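Local coordinates for protein ecdysteroid-phosphate phosphatase (Bombyx mori, PDB 3C7T) that removes phosphate from ecdysteroid 22-phosphates to release the active hormones, and also has protein tyrosine phosphatase activity, here as its C-terminal phosphoglycerate-mutase-like domain with bound tungstate, at residues 14-19 against 56-61; 63-68 against 96-101; 88-93 against 190-195. All coordinates share one frame; numbering follows the deposited sequence.

All three contacts are largely buried, but their chemistry follows their place in the domain. Contact 3, whose centre is about 3 Å from the centre of the chain, joins the turn after strand 84-87 to the end of strand 187-191 and holds R92, H192 and A193 on the tungstate. Contact 1 lies farther out, where loops before two helices are pinned by backbone and hydroxyl bonds; it brings R15 to the same ion. Contact 2 is close packing of helix on helix, with no conventional hydrogen bond between its segments. Contacts 2 and 3 share helix 91-104, A97 and T96 packing on I190, while Q67 of contact 2 reaches the backbone of E14 in contact 1. Contacts 1 and 2 also touch the second subunit.

Contact 1: residues 14-19 against 56-61; sequences ERVDLT and KDTPLT. With WO4 (tungstate(VI)ion), chain E.
T61 and V16 tie the two backbones together in a single bridge centred on R15 and L60: T61 N donates to E14 O and V16 N to P59 O, the latter nearly straight at 3.0 Å. L60 CA adds a CA-H...O contact to E14 O.

Side-chain hydroxyls extend this pairing. OG1 of T61 lies between its own backbone N and carbonyl carbon (chi1 57°) and donates to E14 OE1 at 2.6 Å, on the anti lone pair of the carboxylate; the two side chains cross at about a right angle. T58 OG1 accepts from D17 N at 3.0 Å and donates to P59 O, which therefore takes two donors. A water joins D17 OD2 to T58 N.

The charged group is R15, part of the tungstate pocket and close to H12, the residue phosphorylated in catalysis. Its guanidinium grips D17 side-on, NE to OD1 and NH2 to OD2, each 2.9 Å and each on a syn lone pair, which fixes its rotation. The remaining nitrogen, NH1, bonds tungstate O3 at 2.7 Å, near the guanidinium plane. An alanine at R15 would probably leave the D17 carboxylate without its charged mate and tungstate O3 without this donor.

Van der Waals contacts add to these bonds: the T58 methyl CG2 lies 3.6 Å from R15 NE, coming obliquely to the guanidinium, V16 CG2 meets P59 CB at 4.0 Å, and T61 CG2 packs against the V16 backbone, 3.7 Å from V16 CA.

Both loops lead into helices, R15 being the N-cap of helix 16-19 and T61 that of helix 62-77, where its OG1 caps G64 N. Helix 91-104 packs against R15, P59 and L60, W23 of helix 23-27 against V16 and P59, and S251 of the second subunit bonds E14 OE2.

Contact 2: residues 63-68 against 96-101; sequences LGWFQA and TAQGFL
A68 and G99 meet where helices 63-68 and 96-101 cross at -50°, their axes only 7.7 Å apart, and the backbones come close enough for F100 CA to make a CA-H...O contact of 3.4 Å with A68 O. G99 permits this approach: a CB there would sit tightly against A68 CB and W65 O. A68 CB points at the other helix, 3.4 Å from T96 O and 3.6 Å from T96 CG2. T96 CG2 stands anti to the backbone N, while OG1 turns back to bond R92 O and the backbone N of G13. The W65 indole also reaches G99, stretching across with its six-membered ring. W65 CZ3 lies 3.7 Å from G99 N, and Q98 CG meets the ring edge 3.9 Å from W65 CZ3. The end of Q98 leads away from this helix, its amide OE1 bonding the backbone N of N144. The crossing is close helix packing built on small residues, within the alpha/beta fold of the histidine phosphatase superfamily; here T96 lies beside H12, the residue that forms the phosphohistidine intermediate.

Contact 3: residues 88-93 against 190-195; sequences SPALRC and IGHAIT. With WO4 (tungstate(VI)ion), chain E.
I190 begins the contact with its backbone: its O accepts S88 N at 3.0 Å, nearly along the C=O axis, while its CG2, anti to the backbone N, rests 3.4 Å from C93 O. G191 follows with its O 3.4 Å from C93 SG; a side chain on this glycine would clash with T195 OG1. H192, probably an active-site residue, has the largest share of the contact. Its NE2 and S88 OG share a hydrogen bond of 2.8 Å in which either could be the donor, and at the other nitrogen ND1 donates almost straight (169°) to tungstate O4 at 2.6 Å. The imidazole is thus held at both nitrogens, and C93 SG lies over one face, 4.0 Å from the ring centre. R92 crosses H192 at about a right angle, the two planes 73° apart, and gives both NE and NH2 to the same O4, so that three N-H groups converge on one oxygen. A193 N donates to tungstate O1, and T195 OG1 receives H192 N at 2.8 Å. Strand 187-191 lies between strands 84-87 and 5-11, and helices 91-104 and 193-204 set out from this end of the sheet, where K224, R11 and R15 complete the grip on tungstate.

Contact 1: residues 14-19 against 56-61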
loop_
_atom_site.group_PDB
_atom_site.type_symbol
_atom_site.label_atom_id
_atom_site.label_comp_id
_atom_site.label_asym_id
_atom_site.label_seq_id
_atom_site.Cartn_x
_atom_site.Cartn_y
_atom_site.Cartn_z
ATOM N N GLU A 14 0.086 -4.505 8.073
ATOM C CA GLU A 14 1.514 -4.852 7.937
ATOM C C GLU A 14 2.379 -4.239 9.036
ATOM O O GLU A 14 2.289 -3.041 9.301
ATOM C CB GLU A 14 2.026 -4.371 6.567
ATOM C CG GLU A 14 3.505 -4.666 6.308
ATOM C CD GLU A 14 3.973 -4.207 4.937
ATOM O OE1 GLU A 14 4.189 -2.984 4.726
ATOM O OE2 GLU A 14 4.160 -5.092 4.072
ATOM N N ARG A 15 3.220 -5.071 9.664
ATOM C CA ARG A 15 4.060 -4.633 10.792
ATOM C C ARG A 15 5.442 -4.154 10.349
ATOM O O ARG A 15 6.095 -4.814 9.515
ATOM C CB ARG A 15 4.270 -5.825 11.750
ATOM C CG ARG A 15 3.034 -6.164 12.568
ATOM C CD ARG A 15 3.184 -7.504 13.226
ATOM N NE ARG A 15 4.272 -7.579 14.218
ATOM C CZ ARG A 15 4.349 -8.518 15.169
ATOM N NH1 ARG A 15 3.420 -9.462 15.254
ATOM N NH2 ARG A 15 5.357 -8.519 16.053
ATOM N N VAL A 16 5.943 -3.072 10.958
ATOM C CA VAL A 16 7.308 -2.642 10.655
ATOM C C VAL A 16 8.318 -3.770 10.974
ATOM O O VAL A 16 9.196 -4.069 10.181
ATOM C CB VAL A 16 7.719 -1.360 11.450
ATOM C CG1 VAL A 16 9.216 -1.079 11.276
ATOM C CG2 VAL A 16 6.883 -0.151 10.969
ATOM N N ASP A 17 8.211 -4.363 12.158
ATOM C CA ASP A 17 9.231 -5.345 12.621
ATOM C C ASP A 17 9.302 -6.616 11.762
ATOM O O ASP A 17 10.353 -7.280 11.716
ATOM C CB ASP A 17 9.078 -5.646 14.124
ATOM C CG ASP A 17 7.793 -6.382 14.474
ATOM O OD1 ASP A 17 6.879 -6.533 13.641
ATOM O OD2 ASP A 17 7.657 -6.802 15.652
ATOM N N LEU A 18 8.216 -6.934 11.055
ATOM C CA LEU A 18 8.221 -8.124 10.194
ATOM C C LEU A 18 8.608 -7.806 8.753
ATOM O O LEU A 18 8.901 -8.726 7.959
ATOM C CB LEU A 18 6.852 -8.821 10.204
ATOM C CG LEU A 18 6.374 -9.364 11.560
ATOM C CD1 LEU A 18 5.069 -10.182 11.441
ATOM C CD2 LEU A 18 7.494 -10.168 12.262
ATOM N N THR A 19 8.586 -6.521 8.417
ATOM C CA THR A 19 8.916 -6.054 7.074
ATOM C C THR A 19 10.381 -5.670 6.936
ATOM O O THR A 19 10.949 -5.795 5.848
ATOM C CB THR A 19 8.033 -4.823 6.728
ATOM O OG1 THR A 19 6.662 -5.213 6.817
ATOM C CG2 THR A 19 8.329 -4.271 5.325
ATOM N N LYS A 56 9.856 -3.413 21.174
ATOM C CA LYS A 56 8.891 -4.356 21.769
ATOM C C LYS A 56 7.470 -4.264 21.214
ATOM O O LYS A 56 6.681 -5.220 21.332
ATOM C CB LYS A 56 8.834 -4.139 23.284
ATOM C CG LYS A 56 10.129 -4.484 24.005
ATOM C CD LYS A 56 10.154 -3.954 25.422
ATOM C CE LYS A 56 11.331 -4.555 26.153
ATOM N NZ LYS A 56 12.030 -3.564 27.026
ATOM N N ASP A 57 7.132 -3.117 20.638
ATOM C CA ASP A 57 5.737 -2.799 20.316
ATOM C C ASP A 57 5.724 -2.055 18.983
ATOM O O ASP A 57 5.595 -0.833 18.934
ATOM C CB ASP A 57 5.111 -1.981 21.476
ATOM C CG ASP A 57 3.599 -1.700 21.288
ATOM O OD1 ASP A 57 2.870 -2.557 20.694
ATOM O OD2 ASP A 57 3.157 -0.617 21.761
ATOM N N THR A 58 5.879 -2.827 17.903
ATOM C CA THR A 58 6.061 -2.281 16.541
ATOM C C THR A 58 4.920 -1.379 16.026
ATOM O O THR A 58 3.747 -1.640 16.306
ATOM C CB THR A 58 6.285 -3.439 15.549
ATOM O OG1 THR A 58 6.737 -2.914 14.292
ATOM C CG2 THR A 58 4.997 -4.256 15.381
ATOM N N PRO A 59 5.256 -0.300 15.294
ATOM C CA PRO A 59 4.245 0.463 14.535
ATOM C C PRO A 59 3.793 -0.343 13.315
ATOM O O PRO A 59 4.465 -1.310 12.926
ATOM C CB PRO A 59 5.039 1.664 14.018
ATOM C CG PRO A 59 6.288 1.724 14.836
ATOM C CD PRO A 59 6.597 0.299 15.183
ATOM N N LEU A 60 2.689 0.075 12.694
ATOM C CA LEU A 60 2.404 -0.344 11.308
ATOM C C LEU A 60 3.323 0.379 10.343
ATOM O O LEU A 60 3.733 1.500 10.607
ATOM C CB LEU A 60 0.977 0.033 10.914
ATOM C CG LEU A 60 -0.223 -0.534 11.662
ATOM C CD1 LEU A 60 -1.487 0.046 11.033
ATOM C CD2 LEU A 60 -0.210 -2.083 11.579
ATOM N N THR A 61 3.573 -0.250 9.195
ATOM C CA THR A 61 4.210 0.405 8.048
ATOM C C THR A 61 3.175 1.365 7.444
ATOM O O THR A 61 1.986 1.320 7.820
ATOM C CB THR A 61 4.571 -0.623 6.973
ATOM O OG1 THR A 61 3.394 -1.326 6.588
ATOM C CG2 THR A 61 5.613 -1.618 7.551
HETATM W W WO4 E . -0.119 -10.643 14.811
HETATM O O1 WO4 E . -1.804 -11.249 14.083
HETATM O O2 WO4 E . 0.452 -12.345 15.662
HETATM O O3 WO4 E . 1.427 -10.270 13.622
HETATM O O4 WO4 E . -0.195 -9.422 16.348
HETATM O O HOH W 1 6.681 -5.546 18.172
#

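Contact 2: residues 63-68 against 96-101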
loop_
_atom_site.group_PDB
_atom_site.type_symbol
_atom_site.label_atom_id
_atom_site.label_comp_id
_atom_site.label_asym_id
_atom_site.label_seq_id
_atom_site.Cartn_x
_atom_site.Cartn_y
_atom_site.Cartn_z
ATOM N N LEU A 63 2.107 1.029 4.462
ATOM C CA LEU A 63 1.209 0.105 3.786
ATOM C C LEU A 63 0.194 -0.437 4.798
ATOM O O LEU A 63 -0.963 -0.629 4.475
ATOM C CB LEU A 63 1.985 -1.057 3.179
ATOM C CG LEU A 63 1.134 -2.123 2.497
ATOM C CD1 LEU A 63 0.036 -1.501 1.599
ATOM C CD2 LEU A 63 2.016 -3.094 1.744
ATOM N N GLY A 64 0.642 -0.718 6.017
ATOM C CA GLY A 64 -0.268 -1.257 7.049
ATOM C C GLY A 64 -1.425 -0.324 7.368
ATOM O O GLY A 64 -2.566 -0.756 7.489
ATOM N N TRP A 65 -1.133 0.966 7.520
ATOM C CA TRP A 65 -2.184 1.992 7.598
ATOM C C TRP A 65 -3.108 1.957 6.384
ATOM O O TRP A 65 -4.321 2.003 6.540
ATOM C CB TRP A 65 -1.558 3.373 7.693
ATOM C CG TRP A 65 -1.129 3.712 9.061
ATOM C CD1 TRP A 65 0.057 3.375 9.658
ATOM C CD2 TRP A 65 -1.867 4.475 10.020
ATOM N NE1 TRP A 65 0.100 3.902 10.947
ATOM C CE2 TRP A 65 -1.066 4.580 11.181
ATOM C CE3 TRP A 65 -3.133 5.109 10.001
ATOM C CZ2 TRP A 65 -1.491 5.278 12.334
ATOM C CZ3 TRP A 65 -3.553 5.808 11.142
ATOM C CH2 TRP A 65 -2.726 5.889 12.285
ATOM N N PHE A 66 -2.526 1.869 5.189
ATOM C CA PHE A 66 -3.307 1.869 3.928
ATOM C C PHE A 66 -4.225 0.651 3.807
ATOM O O PHE A 66 -5.386 0.755 3.414
ATOM C CB PHE A 66 -2.328 1.917 2.755
ATOM C CG PHE A 66 -2.982 2.061 1.421
ATOM C CD1 PHE A 66 -3.675 3.217 1.083
ATOM C CD2 PHE A 66 -2.887 1.036 0.487
ATOM C CE1 PHE A 66 -4.278 3.343 -0.194
ATOM C CE2 PHE A 66 -3.479 1.155 -0.794
ATOM C CZ PHE A 66 -4.186 2.313 -1.117
ATOM N N GLN A 67 -3.713 -0.523 4.184
ATOM C CA GLN A 67 -4.550 -1.737 4.264
ATOM C C GLN A 67 -5.758 -1.553 5.166
ATOM O O GLN A 67 -6.876 -1.938 4.796
ATOM C CB GLN A 67 -3.708 -2.924 4.776
ATOM C CG GLN A 67 -2.614 -3.330 3.783
ATOM C CD GLN A 67 -1.597 -4.355 4.344
ATOM O OE1 GLN A 67 -1.371 -4.431 5.567
ATOM N NE2 GLN A 67 -0.921 -5.108 3.433
ATOM N N ALA A 68 -5.546 -0.946 6.330
ATOM C CA ALA A 68 -6.666 -0.719 7.286
ATOM C C ALA A 68 -7.656 0.280 6.686
ATOM O O ALA A 68 -8.870 0.129 6.802
ATOM C CB ALA A 68 -6.112 -0.215 8.607
ATOM N N THR A 96 -4.236 0.215 13.474
ATOM C CA THR A 96 -5.147 -0.360 12.487
ATOM C C THR A 96 -6.550 0.222 12.705
ATOM O O THR A 96 -7.265 0.554 11.747
ATOM C CB THR A 96 -5.141 -1.872 12.546
ATOM O OG1 THR A 96 -3.795 -2.316 12.324
ATOM C CG2 THR A 96 -6.097 -2.490 11.446
ATOM N N ALA A 97 -6.924 0.352 13.969
ATOM C CA ALA A 97 -8.245 0.891 14.313
ATOM C C ALA A 97 -8.393 2.309 13.772
ATOM O O ALA A 97 -9.446 2.659 13.210
ATOM C CB ALA A 97 -8.444 0.845 15.843
ATOM N N GLN A 98 -7.356 3.133 13.947
ATOM C CA GLN A 98 -7.419 4.489 13.421
ATOM C C GLN A 98 -7.475 4.516 11.892
ATOM O O GLN A 98 -8.284 5.246 11.334
ATOM C CB GLN A 98 -6.263 5.356 13.924
ATOM C CG GLN A 98 -6.423 6.843 13.555
ATOM C CD GLN A 98 -7.683 7.438 14.145
ATOM O OE1 GLN A 98 -7.940 7.298 15.342
ATOM N NE2 GLN A 98 -8.489 8.093 13.306
ATOM N N GLY A 99 -6.624 3.733 11.212
ATOM C CA GLY A 99 -6.689 3.656 9.741
ATOM C C GLY A 99 -8.070 3.214 9.284
ATOM O O GLY A 99 -8.653 3.797 8.364
ATOM N N PHE A 100 -8.637 2.227 9.972
ATOM C CA PHE A 100 -9.969 1.741 9.630
ATOM C C PHE A 100 -10.993 2.897 9.722
ATOM O O PHE A 100 -11.787 3.154 8.794
ATOM C CB PHE A 100 -10.348 0.581 10.570
ATOM C CG PHE A 100 -11.765 0.135 10.428
ATOM C CD1 PHE A 100 -12.145 -0.693 9.371
ATOM C CD2 PHE A 100 -12.729 0.512 11.373
ATOM C CE1 PHE A 100 -13.456 -1.103 9.226
ATOM C CE2 PHE A 100 -14.046 0.090 11.238
ATOM C CZ PHE A 100 -14.403 -0.722 10.158
ATOM N N LEU A 101 -10.961 3.599 10.851
ATOM C CA LEU A 101 -11.867 4.742 11.069
ATOM C C LEU A 101 -11.646 5.871 10.080
ATOM O O LEU A 101 -12.601 6.560 9.692
ATOM C CB LEU A 101 -11.758 5.249 12.531
ATOM C CG LEU A 101 -12.286 4.299 13.603
ATOM C CD1 LEU A 101 -11.943 4.818 15.010
ATOM C CD2 LEU A 101 -13.785 4.078 13.481
#

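Contact 3: residues 88-93 against 190-195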
loop_
_atom_site.group_PDB
_atom_site.type_symbol
_atom_site.label_atom_id
_atom_site.label_comp_id
_atom_site.label_asym_id
_atom_site.label_seq_id
_atom_site.Cartn_x
_atom_site.Cartn_y
_atom_site.Cartn_z
ATOM N N SER A 88 -7.047 -4.325 20.578
ATOM C CA SER A 88 -5.992 -4.841 21.434
ATOM C C SER A 88 -5.057 -3.680 21.771
ATOM O O SER A 88 -4.938 -2.761 20.989
ATOM C CB SER A 88 -5.217 -5.914 20.664
ATOM O OG SER A 88 -3.958 -6.122 21.244
ATOM N N PRO A 89 -4.413 -3.699 22.954
ATOM C CA PRO A 89 -3.571 -2.557 23.309
ATOM C C PRO A 89 -2.224 -2.476 22.553
ATOM O O PRO A 89 -1.501 -1.483 22.722
ATOM C CB PRO A 89 -3.366 -2.736 24.827
ATOM C CG PRO A 89 -3.480 -4.200 25.033
ATOM C CD PRO A 89 -4.475 -4.702 24.034
ATOM N N ALA A 90 -1.897 -3.490 21.735
ATOM C CA ALA A 90 -0.703 -3.458 20.870
ATOM C C ALA A 90 -0.798 -2.265 19.936
ATOM O O ALA A 90 -1.870 -2.017 19.336
ATOM C CB ALA A 90 -0.581 -4.757 20.055
ATOM N N LEU A 91 0.322 -1.552 19.760
ATOM C CA LEU A 91 0.301 -0.340 18.940
ATOM C C LEU A 91 -0.185 -0.613 17.530
ATOM O O LEU A 91 -0.918 0.217 16.964
ATOM C CB LEU A 91 1.670 0.329 18.861
ATOM C CG LEU A 91 1.733 1.536 17.933
ATOM C CD1 LEU A 91 0.770 2.665 18.400
ATOM C CD2 LEU A 91 3.206 2.018 17.743
ATOM N N ARG A 92 0.212 -1.745 16.961
ATOM C CA ARG A 92 -0.235 -2.104 15.592
ATOM C C ARG A 92 -1.762 -2.215 15.475
ATOM O O ARG A 92 -2.350 -1.899 14.429
ATOM C CB ARG A 92 0.451 -3.398 15.136
ATOM C CG ARG A 92 0.169 -4.594 16.042
ATOM C CD ARG A 92 1.017 -5.781 15.616
ATOM N NE ARG A 92 0.971 -6.974 16.466
ATOM C CZ ARG A 92 1.703 -7.171 17.574
ATOM N NH1 ARG A 92 2.506 -6.214 18.066
ATOM N NH2 ARG A 92 1.598 -8.327 18.224
ATOM N N CYS A 93 -2.399 -2.656 16.549
ATOM C CA CYS A 93 -3.857 -2.829 16.556
ATOM C C CYS A 93 -4.574 -1.486 16.703
ATOM O O CYS A 93 -5.565 -1.204 16.004
ATOM C CB CYS A 93 -4.287 -3.819 17.642
ATOM S SG CYS A 93 -3.420 -5.408 17.538
ATOM N N ILE A 190 -10.518 -5.200 16.776
ATOM C CA ILE A 190 -9.323 -5.040 15.947
ATOM C C ILE A 190 -8.137 -5.547 16.728
ATOM O O ILE A 190 -7.788 -5.013 17.792
ATOM C CB ILE A 190 -9.158 -3.592 15.471
ATOM C CG1 ILE A 190 -10.356 -3.250 14.573
ATOM C CG2 ILE A 190 -7.799 -3.421 14.737
ATOM C CD1 ILE A 190 -10.565 -1.774 14.271
ATOM N N GLY A 191 -7.535 -6.616 16.217
ATOM C CA GLY A 191 -6.574 -7.364 17.020
ATOM C C GLY A 191 -5.552 -8.133 16.208
ATOM O O GLY A 191 -4.855 -7.580 15.364
ATOM N N HIS A 192 -5.482 -9.423 16.491
ATOM C CA HIS A 192 -4.397 -10.292 16.069
ATOM C C HIS A 192 -5.002 -11.362 15.148
ATOM O O HIS A 192 -6.213 -11.367 14.946
ATOM C CB HIS A 192 -3.755 -10.901 17.330
ATOM C CG HIS A 192 -3.245 -9.871 18.297
ATOM N ND1 HIS A 192 -2.028 -9.234 18.145
ATOM C CD2 HIS A 192 -3.809 -9.346 19.409
ATOM C CE1 HIS A 192 -1.868 -8.361 19.126
ATOM N NE2 HIS A 192 -2.930 -8.421 19.915
ATOM N N ALA A 193 -4.187 -12.259 14.595
ATOM C CA ALA A 193 -4.688 -13.292 13.667
ATOM C C ALA A 193 -5.752 -14.163 14.350
ATOM O O ALA A 193 -6.788 -14.492 13.749
ATOM C CB ALA A 193 -3.545 -14.145 13.131
ATOM N N ILE A 194 -5.512 -14.458 15.631
ATOM C CA ILE A 194 -6.373 -15.324 16.449
ATOM C C ILE A 194 -7.740 -14.676 16.793
ATOM O O ILE A 194 -8.724 -15.375 17.118
ATOM C CB ILE A 194 -5.586 -15.753 17.727
ATOM C CG1 ILE A 194 -6.273 -16.894 18.496
ATOM C CG2 ILE A 194 -5.303 -14.548 18.641
ATOM C CD1 ILE A 194 -6.533 -18.126 17.674
ATOM N N THR A 195 -7.809 -13.346 16.704
ATOM C CA THR A 195 -9.002 -12.576 17.067
ATOM C C THR A 195 -10.245 -13.006 16.289
ATOM O O THR A 195 -11.371 -13.038 16.841
ATOM C CB THR A 195 -8.756 -11.064 16.897
ATOM O OG1 THR A 195 -7.677 -10.689 17.749
ATOM C CG2 THR A 195 -10.024 -10.221 17.263
HETATM W W WO4 E . -0.119 -10.643 14.811
HETATM O O1 WO4 E . -1.804 -11.249 14.083
HETATM O O2 WO4 E . 0.452 -12.345 15.662
HETATM O O3 WO4 E . 1.427 -10.270 13.622
HETATM O O4 WO4 E . -0.195 -9.422 16.348
#